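Local coordinates for protein Poly(A) ribonuclease POP2 (Saccharomyces cerevisiae, PDB 1UOC) that acts in vitro as a 3'-exoribonuclease preferring poly(A) and is probably a catalytic subunit of the CCR4-NOT mRNA deadenylase complex, here in its DEDD-type nuclease domain, at residues S124-F128 and E129-N133; Y161-A164 and Y165-F169; N271-D274 and F275-Q279. All blocks are in the same frame, centred on the assembly; numbering follows the deposited sequence.

Contact 1 of 3, residues S124-F128 and E129-N133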
ATOM      1  N   SER A 124     -16.153   7.567   5.695  1.00 73.44           N
ATOM      2  CA  SER A 124     -15.277   6.620   5.003  1.00 72.41           C
ATOM      3  C   SER A 124     -15.600   5.150   5.296  1.00 71.42           C
ATOM      4  O   SER A 124     -14.868   4.252   4.877  1.00 71.34           O
ATOM      5  CB  SER A 124     -13.817   6.906   5.375  1.00 72.92           C
ATOM      6  OG  SER A 124     -12.939   5.930   4.831  1.00 75.82           O
ATOM      7  N   GLY A 125     -16.695   4.908   6.012  1.00 70.14           N
ATOM      8  CA  GLY A 125     -17.079   3.548   6.343  1.00 67.67           C
ATOM      9  C   GLY A 125     -16.226   2.944   7.446  1.00 65.10           C
ATOM     10  O   GLY A 125     -15.551   1.936   7.240  1.00 66.03           O
ATOM     11  N   ILE A 126     -16.249   3.565   8.620  1.00 61.91           N
ATOM     12  CA  ILE A 126     -15.482   3.075   9.758  1.00 58.17           C
ATOM     13  C   ILE A 126     -16.408   2.935  10.959  1.00 56.61           C
ATOM     14  O   ILE A 126     -16.948   3.927  11.449  1.00 55.90           O
ATOM     15  CB  ILE A 126     -14.333   4.047  10.152  1.00 57.61           C
ATOM     16  CG1 ILE A 126     -13.361   4.233   8.985  1.00 58.04           C
ATOM     17  CG2 ILE A 126     -13.588   3.509  11.359  1.00 55.61           C
ATOM     18  CD1 ILE A 126     -12.673   2.971   8.549  1.00 60.21           C
ATOM     19  N   ASN A 127     -16.616   1.704  11.413  1.00 53.87           N
ATOM     20  CA  ASN A 127     -17.442   1.472  12.589  1.00 52.36           C
ATOM     21  C   ASN A 127     -16.452   1.281  13.728  1.00 50.77           C
ATOM     22  O   ASN A 127     -15.775   0.255  13.815  1.00 49.75           O
ATOM     23  CB  ASN A 127     -18.316   0.228  12.416  1.00 51.93           C
ATOM     24  CG  ASN A 127     -19.202  -0.038  13.628  1.00 53.27           C
ATOM     25  OD1 ASN A 127     -20.318  -0.528  13.493  1.00 53.94           O
ATOM     26  ND2 ASN A 127     -18.699   0.277  14.818  1.00 53.26           N
ATOM     27  N   PHE A 128     -16.361   2.286  14.590  1.00 49.81           N
ATOM     28  CA  PHE A 128     -15.427   2.250  15.705  1.00 49.07           C
ATOM     29  C   PHE A 128     -15.701   1.130  16.695  1.00 48.01           C
ATOM     30  O   PHE A 128     -14.774   0.617  17.322  1.00 49.93           O
ATOM     31  CB  PHE A 128     -15.422   3.602  16.434  1.00 48.49           C
ATOM     32  CG  PHE A 128     -14.863   4.731  15.614  1.00 45.59           C
ATOM     33  CD1 PHE A 128     -13.530   4.735  15.228  1.00 45.65           C
ATOM     34  CD2 PHE A 128     -15.677   5.791  15.223  1.00 46.52           C
ATOM     35  CE1 PHE A 128     -13.011   5.781  14.461  1.00 44.90           C
ATOM     36  CE2 PHE A 128     -15.167   6.840  14.458  1.00 44.23           C
ATOM     37  CZ  PHE A 128     -13.835   6.832  14.077  1.00 43.60           C
ATOM     38  N   GLU A 129     -16.960   0.735  16.836  1.00 47.46           N
ATOM     39  CA  GLU A 129     -17.284  -0.317  17.788  1.00 48.02           C
ATOM     40  C   GLU A 129     -16.724  -1.674  17.362  1.00 46.31           C
ATOM     41  O   GLU A 129     -16.361  -2.501  18.196  1.00 45.77           O
ATOM     42  CB  GLU A 129     -18.793  -0.417  17.993  1.00 50.18           C
ATOM     43  CG  GLU A 129     -19.146  -1.272  19.197  1.00 55.87           C
ATOM     44  CD  GLU A 129     -20.596  -1.163  19.607  1.00 57.93           C
ATOM     45  OE1 GLU A 129     -20.870  -1.340  20.813  1.00 59.36           O
ATOM     46  OE2 GLU A 129     -21.458  -0.911  18.734  1.00 60.17           O
ATOM     47  N   LYS A 130     -16.668  -1.903  16.058  1.00 45.03           N
ATOM     48  CA  LYS A 130     -16.129  -3.148  15.538  1.00 43.76           C
ATOM     49  C   LYS A 130     -14.620  -3.175  15.770  1.00 42.38           C
ATOM     50  O   LYS A 130     -14.043  -4.227  16.029  1.00 41.97           O
ATOM     51  CB  LYS A 130     -16.424  -3.268  14.039  1.00 45.17           C
ATOM     52  CG  LYS A 130     -17.891  -3.453  13.690  1.00 43.27           C
ATOM     53  CD  LYS A 130     -18.032  -3.654  12.194  1.00 44.44           C
ATOM     54  CE  LYS A 130     -19.458  -4.007  11.798  1.00 44.24           C
ATOM     55  NZ  LYS A 130     -19.613  -4.004  10.311  1.00 46.17           N
ATOM     56  N   HIS A 131     -13.987  -2.008  15.683  1.00 40.57           N
ATOM     57  CA  HIS A 131     -12.543  -1.900  15.867  1.00 40.99           C
ATOM     58  C   HIS A 131     -12.142  -2.124  17.312  1.00 42.96           C
ATOM     59  O   HIS A 131     -11.096  -2.711  17.604  1.00 40.69           O
ATOM     60  CB  HIS A 131     -12.056  -0.533  15.388  1.00 37.90           C
ATOM     61  CG  HIS A 131     -11.890  -0.444  13.902  1.00 36.69           C
ATOM     62  ND1 HIS A 131     -10.726  -0.814  13.261  1.00 33.87           N
ATOM     63  CD2 HIS A 131     -12.755  -0.079  12.926  1.00 36.77           C
ATOM     64  CE1 HIS A 131     -10.883  -0.683  11.958  1.00 35.70           C
ATOM     65  NE2 HIS A 131     -12.107  -0.239  11.726  1.00 36.91           N
ATOM     66  N   GLU A 132     -12.992  -1.649  18.213  1.00 45.61           N
ATOM     67  CA  GLU A 132     -12.764  -1.785  19.639  1.00 48.30           C
ATOM     68  C   GLU A 132     -12.893  -3.236  20.096  1.00 46.40           C
ATOM     69  O   GLU A 132     -12.094  -3.711  20.896  1.00 46.91           O
ATOM     70  CB  GLU A 132     -13.763  -0.908  20.412  1.00 51.38           C
ATOM     71  CG  GLU A 132     -13.952  -1.322  21.869  1.00 55.37           C
ATOM     72  CD  GLU A 132     -15.038  -0.528  22.583  1.00 57.97           C
ATOM     73  OE1 GLU A 132     -16.135  -0.352  22.011  1.00 58.39           O
ATOM     74  OE2 GLU A 132     -14.794  -0.095  23.732  1.00 61.52           O
ATOM     75  N   ASN A 133     -13.888  -3.945  19.582  1.00 45.87           N
ATOM     76  CA  ASN A 133     -14.102  -5.320  20.016  1.00 47.02           C
ATOM     77  C   ASN A 133     -13.548  -6.431  19.136  1.00 46.47           C
ATOM     78  O   ASN A 133     -13.394  -7.558  19.602  1.00 47.29           O
ATOM     79  CB  ASN A 133     -15.597  -5.572  20.235  1.00 48.47           C
ATOM     80  CG  ASN A 133     -16.212  -4.601  21.217  1.00 50.18           C
ATOM     81  OD1 ASN A 133     -15.646  -4.323  22.278  1.00 51.28           O
ATOM     82  ND2 ASN A 133     -17.387  -4.084  20.873  1.00 52.41           N
TER
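His131 turns the edge of its imidazole back to Asn127, the N-cap residue of helix 128-134, and this first helical turn divides into a packed inner side and a looser outer one. On the inner side, His131 holds CG beside its backbone N (chi1 -80°), which swings the ring back over the cap: CD2 lies 3.2 Å from Asn127 O, at the ring edge and in its plane. The CG2 methyl of Ile126 reaches the same ring obliquely, 4.0 Å from His131 CD2, and also lies over one face of the Phe128 ring, displaced toward its rim. The imidazole is held further by a hydrogen bond from ND1 to Phe104 O and by an edge-to-face meeting with Trp20. Ile126 itself stands about 6 Å, side chain to side chain, from Glu46, a predicted metal ligand. On the outer, solvent-exposed side, the extended Lys130 chain crosses the Asn127 side chain at about a right angle, the CG atoms of the two residues 3.7 Å apart. Between the two sides runs the backbone capping: Asn127 O receives weak bonds from Lys130 N and His131 N, and Glu132 N bonds to Phe128 O at 3.0 Å.

Contact 2 of 3, residues Y161-A164 and Y165-F169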
ATOM      1  N   TYR A 161       2.071   3.810  -3.143  1.00 33.75           N
ATOM      2  CA  TYR A 161       1.697   5.117  -3.673  1.00 39.50           C
ATOM      3  C   TYR A 161       2.062   6.050  -2.534  1.00 43.29           C
ATOM      4  O   TYR A 161       1.535   5.910  -1.436  1.00 46.92           O
ATOM      5  CB  TYR A 161       0.191   5.188  -3.946  1.00 39.47           C
ATOM      6  CG  TYR A 161      -0.152   6.026  -5.155  1.00 37.95           C
ATOM      7  CD1 TYR A 161      -0.065   5.489  -6.439  1.00 38.55           C
ATOM      8  CD2 TYR A 161      -0.486   7.380  -5.026  1.00 37.22           C
ATOM      9  CE1 TYR A 161      -0.293   6.274  -7.570  1.00 38.50           C
ATOM     10  CE2 TYR A 161      -0.712   8.174  -6.139  1.00 36.05           C
ATOM     11  CZ  TYR A 161      -0.611   7.617  -7.411  1.00 39.77           C
ATOM     12  OH  TYR A 161      -0.801   8.404  -8.528  1.00 40.03           O
ATOM     13  N   HIS A 162       2.959   6.996  -2.782  1.00 49.00           N
ATOM     14  CA  HIS A 162       3.406   7.887  -1.714  1.00 54.26           C
ATOM     15  C   HIS A 162       3.928   6.958  -0.617  1.00 56.94           C
ATOM     16  O   HIS A 162       3.417   6.942   0.504  1.00 57.60           O
ATOM     17  CB  HIS A 162       2.245   8.728  -1.183  1.00 57.24           C
ATOM     18  CG  HIS A 162       1.892   9.895  -2.054  1.00 59.73           C
ATOM     19  ND1 HIS A 162       0.703  10.582  -1.929  1.00 61.42           N
ATOM     20  CD2 HIS A 162       2.586  10.518  -3.037  1.00 61.98           C
ATOM     21  CE1 HIS A 162       0.680  11.579  -2.798  1.00 62.88           C
ATOM     22  NE2 HIS A 162       1.811  11.562  -3.482  1.00 62.58           N
ATOM     23  N   ALA A 163       4.939   6.169  -0.979  1.00 59.08           N
ATOM     24  CA  ALA A 163       5.562   5.206  -0.085  1.00 61.11           C
ATOM     25  C   ALA A 163       5.889   5.825   1.261  1.00 62.66           C
ATOM     26  O   ALA A 163       5.097   5.737   2.197  1.00 64.07           O
ATOM     27  CB  ALA A 163       6.829   4.657  -0.728  1.00 60.11           C
ATOM     28  N   ALA A 164       7.070   6.435   1.340  1.00 63.37           N
ATOM     29  CA  ALA A 164       7.570   7.094   2.545  1.00 63.14           C
ATOM     30  C   ALA A 164       6.813   6.779   3.834  1.00 62.86           C
ATOM     31  O   ALA A 164       7.356   6.145   4.740  1.00 61.76           O
ATOM     32  CB  ALA A 164       7.608   8.596   2.323  1.00 62.82           C
ATOM     33  N   TYR A 165       5.565   7.229   3.920  1.00 63.05           N
ATOM     34  CA  TYR A 165       4.762   6.999   5.114  1.00 63.69           C
ATOM     35  C   TYR A 165       4.282   5.569   5.333  1.00 62.84           C
ATOM     36  O   TYR A 165       4.235   5.099   6.468  1.00 62.45           O
ATOM     37  CB  TYR A 165       3.568   7.955   5.132  1.00 66.51           C
ATOM     38  CG  TYR A 165       3.923   9.309   5.696  1.00 70.05           C
ATOM     39  CD1 TYR A 165       4.839  10.140   5.049  1.00 70.59           C
ATOM     40  CD2 TYR A 165       3.386   9.739   6.910  1.00 71.23           C
ATOM     41  CE1 TYR A 165       5.217  11.365   5.604  1.00 72.43           C
ATOM     42  CE2 TYR A 165       3.753  10.960   7.470  1.00 73.47           C
ATOM     43  CZ  TYR A 165       4.670  11.765   6.815  1.00 73.33           C
ATOM     44  OH  TYR A 165       5.053  12.960   7.381  1.00 75.78           O
ATOM     45  N   ASP A 166       3.923   4.873   4.260  1.00 62.24           N
ATOM     46  CA  ASP A 166       3.451   3.501   4.408  1.00 61.97           C
ATOM     47  C   ASP A 166       4.605   2.614   4.847  1.00 61.31           C
ATOM     48  O   ASP A 166       4.478   1.848   5.802  1.00 61.48           O
ATOM     49  CB  ASP A 166       2.846   2.986   3.097  1.00 60.99           C
ATOM     50  CG  ASP A 166       1.564   3.714   2.725  1.00 60.00           C
ATOM     51  OD1 ASP A 166       1.030   4.453   3.571  1.00 59.09           O
ATOM     52  OD2 ASP A 166       1.078   3.543   1.591  1.00 61.11           O
ATOM     53  N   LEU A 167       5.730   2.741   4.149  1.00 60.84           N
ATOM     54  CA  LEU A 167       6.940   1.982   4.452  1.00 59.83           C
ATOM     55  C   LEU A 167       7.482   2.403   5.812  1.00 59.38           C
ATOM     56  O   LEU A 167       7.915   1.570   6.608  1.00 59.07           O
ATOM     57  CB  LEU A 167       7.985   2.227   3.368  1.00 59.30           C
ATOM     58  CG  LEU A 167       7.834   1.390   2.095  1.00 59.73           C
ATOM     59  CD1 LEU A 167       6.371   1.097   1.812  1.00 59.78           C
ATOM     60  CD2 LEU A 167       8.493   2.115   0.931  1.00 60.38           C
ATOM     61  N   GLY A 168       7.455   3.704   6.075  1.00 59.01           N
ATOM     62  CA  GLY A 168       7.920   4.194   7.359  1.00 59.35           C
ATOM     63  C   GLY A 168       7.203   3.395   8.425  1.00 58.90           C
ATOM     64  O   GLY A 168       7.835   2.781   9.284  1.00 59.04           O
ATOM     65  N   PHE A 169       5.873   3.394   8.353  1.00 58.88           N
ATOM     66  CA  PHE A 169       5.035   2.652   9.287  1.00 58.50           C
ATOM     67  C   PHE A 169       5.379   1.155   9.295  1.00 57.35           C
ATOM     68  O   PHE A 169       5.703   0.601  10.344  1.00 56.24           O
ATOM     69  CB  PHE A 169       3.559   2.852   8.927  1.00 60.31           C
ATOM     70  CG  PHE A 169       2.668   1.701   9.327  1.00 61.56           C
ATOM     71  CD1 PHE A 169       2.557   1.314  10.663  1.00 62.47           C
ATOM     72  CD2 PHE A 169       1.970   0.985   8.359  1.00 57.96           C
ATOM     73  CE1 PHE A 169       1.761   0.223  11.026  1.00 63.53           C
ATOM     74  CE2 PHE A 169       1.178  -0.094   8.704  1.00 60.09           C
ATOM     75  CZ  PHE A 169       1.069  -0.484  10.041  1.00 62.90           C
TER
HETATM   76  O   HOH W   1       1.094   2.751  -0.809  1.00 42.65           O
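With CG beside its backbone N and chi2 at 32°, well away from a staggered value, Leu167 brings its CD2 methyl against Ala163 CB. The two carbons are 3.5 Å apart, closer than ordinary van der Waals contact. They meet where the chain leaves strand 157-160 of the DEDD nuclease core and enters helix 165-174, a junction that carries the predicted catalytic metal ligand Asp166. Leu167 also touches a bound xenon, consistent with apolar surroundings. The carboxylate of Asp166 points another way: with CG anti to the carbonyl carbon (chi1 -67°), it turns back toward Tyr161. Water 1 joins the two, 2.7 Å from Tyr161 N and 2.5 Å from Asp166 OD2, while OD1 of Asp166 bonds to Thr45 OG1. Tyr165 offers CD1 to the Ala164 methyl, and its side chain touches Thr68, Met69 and Asn72 of helix 61-73. Ahead of the helix, the Asp199 carboxylate accepts bonds from His162 N and Ala163 N. Ala164 O, at the N-cap position, accepts a bond from Gly168 N at 2.8 Å, with the donor tilted 33° from the carbonyl plane.

Contact 3 of 3, residues N271-D274 and F275-Q279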
ATOM      1  N   ASN A 271      10.343   7.551 -23.032  1.00 66.64           N
ATOM      2  CA  ASN A 271      11.603   7.671 -23.759  1.00 66.30           C
ATOM      3  C   ASN A 271      12.355   6.355 -23.930  1.00 66.20           C
ATOM      4  O   ASN A 271      13.555   6.355 -24.213  1.00 66.13           O
ATOM      5  CB  ASN A 271      12.509   8.696 -23.070  1.00 67.86           C
ATOM      6  CG  ASN A 271      13.237   8.125 -21.866  1.00 69.08           C
ATOM      7  OD1 ASN A 271      12.641   7.463 -21.015  1.00 70.16           O
ATOM      8  ND2 ASN A 271      14.535   8.391 -21.786  1.00 67.69           N
ATOM      9  N   GLY A 272      11.653   5.237 -23.760  1.00 65.50           N
ATOM     10  CA  GLY A 272      12.289   3.938 -23.918  1.00 63.89           C
ATOM     11  C   GLY A 272      12.881   3.338 -22.653  1.00 63.05           C
ATOM     12  O   GLY A 272      13.037   2.116 -22.562  1.00 63.50           O
ATOM     13  N   THR A 273      13.228   4.186 -21.686  1.00 61.32           N
ATOM     14  CA  THR A 273      13.798   3.724 -20.420  1.00 59.19           C
ATOM     15  C   THR A 273      12.860   2.724 -19.738  1.00 56.96           C
ATOM     16  O   THR A 273      11.643   2.822 -19.855  1.00 56.35           O
ATOM     17  CB  THR A 273      14.049   4.913 -19.458  1.00 59.55           C
ATOM     18  OG1 THR A 273      15.118   5.720 -19.964  1.00 58.92           O
ATOM     19  CG2 THR A 273      14.413   4.415 -18.067  1.00 59.55           C
ATOM     20  N   ASP A 274      13.443   1.763 -19.032  1.00 55.67           N
ATOM     21  CA  ASP A 274      12.680   0.742 -18.318  1.00 53.93           C
ATOM     22  C   ASP A 274      12.246   1.254 -16.939  1.00 52.53           C
ATOM     23  O   ASP A 274      12.980   1.999 -16.287  1.00 51.29           O
ATOM     24  CB  ASP A 274      13.544  -0.513 -18.167  1.00 54.48           C
ATOM     25  CG  ASP A 274      12.787  -1.689 -17.568  1.00 56.28           C
ATOM     26  OD1 ASP A 274      12.885  -2.794 -18.140  1.00 56.21           O
ATOM     27  OD2 ASP A 274      12.113  -1.528 -16.526  1.00 56.72           O
ATOM     28  N   PHE A 275      11.045   0.862 -16.510  1.00 51.09           N
ATOM     29  CA  PHE A 275      10.507   1.259 -15.202  1.00 48.46           C
ATOM     30  C   PHE A 275      11.470   0.883 -14.077  1.00 45.44           C
ATOM     31  O   PHE A 275      11.609   1.612 -13.096  1.00 41.11           O
ATOM     32  CB  PHE A 275       9.165   0.560 -14.921  1.00 49.68           C
ATOM     33  CG  PHE A 275       7.969   1.197 -15.587  1.00 51.47           C
ATOM     34  CD1 PHE A 275       6.707   0.615 -15.453  1.00 51.25           C
ATOM     35  CD2 PHE A 275       8.089   2.361 -16.339  1.00 50.75           C
ATOM     36  CE1 PHE A 275       5.588   1.182 -16.056  1.00 50.15           C
ATOM     37  CE2 PHE A 275       6.973   2.935 -16.947  1.00 50.62           C
ATOM     38  CZ  PHE A 275       5.722   2.339 -16.803  1.00 51.22           C
ATOM     39  N   ALA A 276      12.114  -0.271 -14.233  1.00 42.16           N
ATOM     40  CA  ALA A 276      13.046  -0.786 -13.243  1.00 43.00           C
ATOM     41  C   ALA A 276      14.024   0.266 -12.757  1.00 43.30           C
ATOM     42  O   ALA A 276      14.493   0.202 -11.621  1.00 44.05           O
ATOM     43  CB  ALA A 276      13.803  -1.973 -13.812  1.00 41.03           C
ATOM     44  N   LYS A 277      14.328   1.230 -13.613  1.00 43.38           N
ATOM     45  CA  LYS A 277      15.255   2.298 -13.259  1.00 45.96           C
ATOM     46  C   LYS A 277      14.814   2.966 -11.958  1.00 45.14           C
ATOM     47  O   LYS A 277      15.630   3.515 -11.222  1.00 46.06           O
ATOM     48  CB  LYS A 277      15.305   3.332 -14.384  1.00 48.31           C
ATOM     49  CG  LYS A 277      16.268   4.491 -14.164  1.00 52.19           C
ATOM     50  CD  LYS A 277      16.063   5.542 -15.258  1.00 56.06           C
ATOM     51  CE  LYS A 277      16.935   6.776 -15.056  1.00 59.29           C
ATOM     52  NZ  LYS A 277      16.515   7.902 -15.947  1.00 60.29           N
ATOM     53  N   TYR A 278      13.520   2.916 -11.672  1.00 44.23           N
ATOM     54  CA  TYR A 278      13.009   3.520 -10.451  1.00 43.88           C
ATOM     55  C   TYR A 278      12.648   2.529  -9.349  1.00 41.29           C
ATOM     56  O   TYR A 278      12.002   2.884  -8.369  1.00 41.88           O
ATOM     57  CB  TYR A 278      11.812   4.411 -10.764  1.00 47.02           C
ATOM     58  CG  TYR A 278      12.216   5.737 -11.343  1.00 47.90           C
ATOM     59  CD1 TYR A 278      12.592   5.855 -12.679  1.00 48.94           C
ATOM     60  CD2 TYR A 278      12.271   6.867 -10.540  1.00 49.49           C
ATOM     61  CE1 TYR A 278      13.020   7.077 -13.197  1.00 51.40           C
ATOM     62  CE2 TYR A 278      12.691   8.091 -11.041  1.00 52.32           C
ATOM     63  CZ  TYR A 278      13.066   8.193 -12.367  1.00 51.98           C
ATOM     64  OH  TYR A 278      13.495   9.408 -12.850  1.00 54.47           O
ATOM     65  N   GLN A 279      13.067   1.286  -9.510  1.00 38.20           N
ATOM     66  CA  GLN A 279      12.820   0.283  -8.482  1.00 38.66           C
ATOM     67  C   GLN A 279      13.491   0.802  -7.218  1.00 36.73           C
ATOM     68  O   GLN A 279      14.549   1.426  -7.286  1.00 36.18           O
ATOM     69  CB  GLN A 279      13.445  -1.064  -8.890  1.00 38.80           C
ATOM     70  CG  GLN A 279      13.169  -2.219  -7.945  1.00 37.73           C
ATOM     71  CD  GLN A 279      13.938  -2.108  -6.645  1.00 38.08           C
ATOM     72  OE1 GLN A 279      13.357  -2.172  -5.554  1.00 37.26           O
ATOM     73  NE2 GLN A 279      15.255  -1.946  -6.748  1.00 37.79           N
TER
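Thr273 and Lys277 lie obliquely across one another, the threonine methyl pressed on the middle of the lysine chain. CG2 of Thr273 comes to 3.4 Å from Lys277 CD, tighter than a usual carbon contact, and it also touches Lys277 CB. Lys277 is extended throughout, and it is the aliphatic part of the chain that carries this packing. The other branch of the threonine faces back along the chain: OG1 gives a weak hydrogen bond to Asn271 OD1, which also takes a weak one from Thr273 N. Asp274 is turned differently. Its CG stands anti to the backbone N (chi1 -174°), which carries the carboxylate forward over the next two residues. OD2 of Asp274 accepts a nearly straight bond from Ala276 N at 2.6 Å, on its anti side and 22° out of the carboxylate plane. This closes an Asx turn at the head of the short 3-10 segment 275-277. The i to i+3 bonding there begins with Lys277 N to Asp274 O at 3.1 Å, the donor standing above the carbonyl plane, 49° out of it and off the lone pairs. An alanine in place of Asp274 would remove the acceptor and is likely to leave Ala276 N without its mate and the start of the turn less firmly fixed. The Phe275 side chain packs against Val203 and Ile207 of helix 200-207 and meets the Phe269 ring. Tyr278 joins it on Phe269 and packs on Leu202 and Ile206, while Ala276 CB remains beside the carboxylate, 3.2 Å from Asp274 OD2.

Overall arrangement
All three contacts are local turns entering a helical segment, strung along the chain without touching. Contact 2 is the buried one, its centre about 8 Å from that of the chain, and it contains a predicted metal ligand; contact 1, partly buried, and contact 3, at the surface, lie on opposite sides, their centres about 41 Å apart. Contacts 1 and 2 begin alpha-helices and both touch strand 77-86; contact 3 begins a short 3-10 segment and shares helix 200-207 with contact 2. Contact 2 combines apolar packing with a water-bridged carboxylate, contact 1 sets an aromatic and aliphatic cluster beneath an exposed polar rim, and contact 3, away from the annotated sites, uses its aspartate to close the turn.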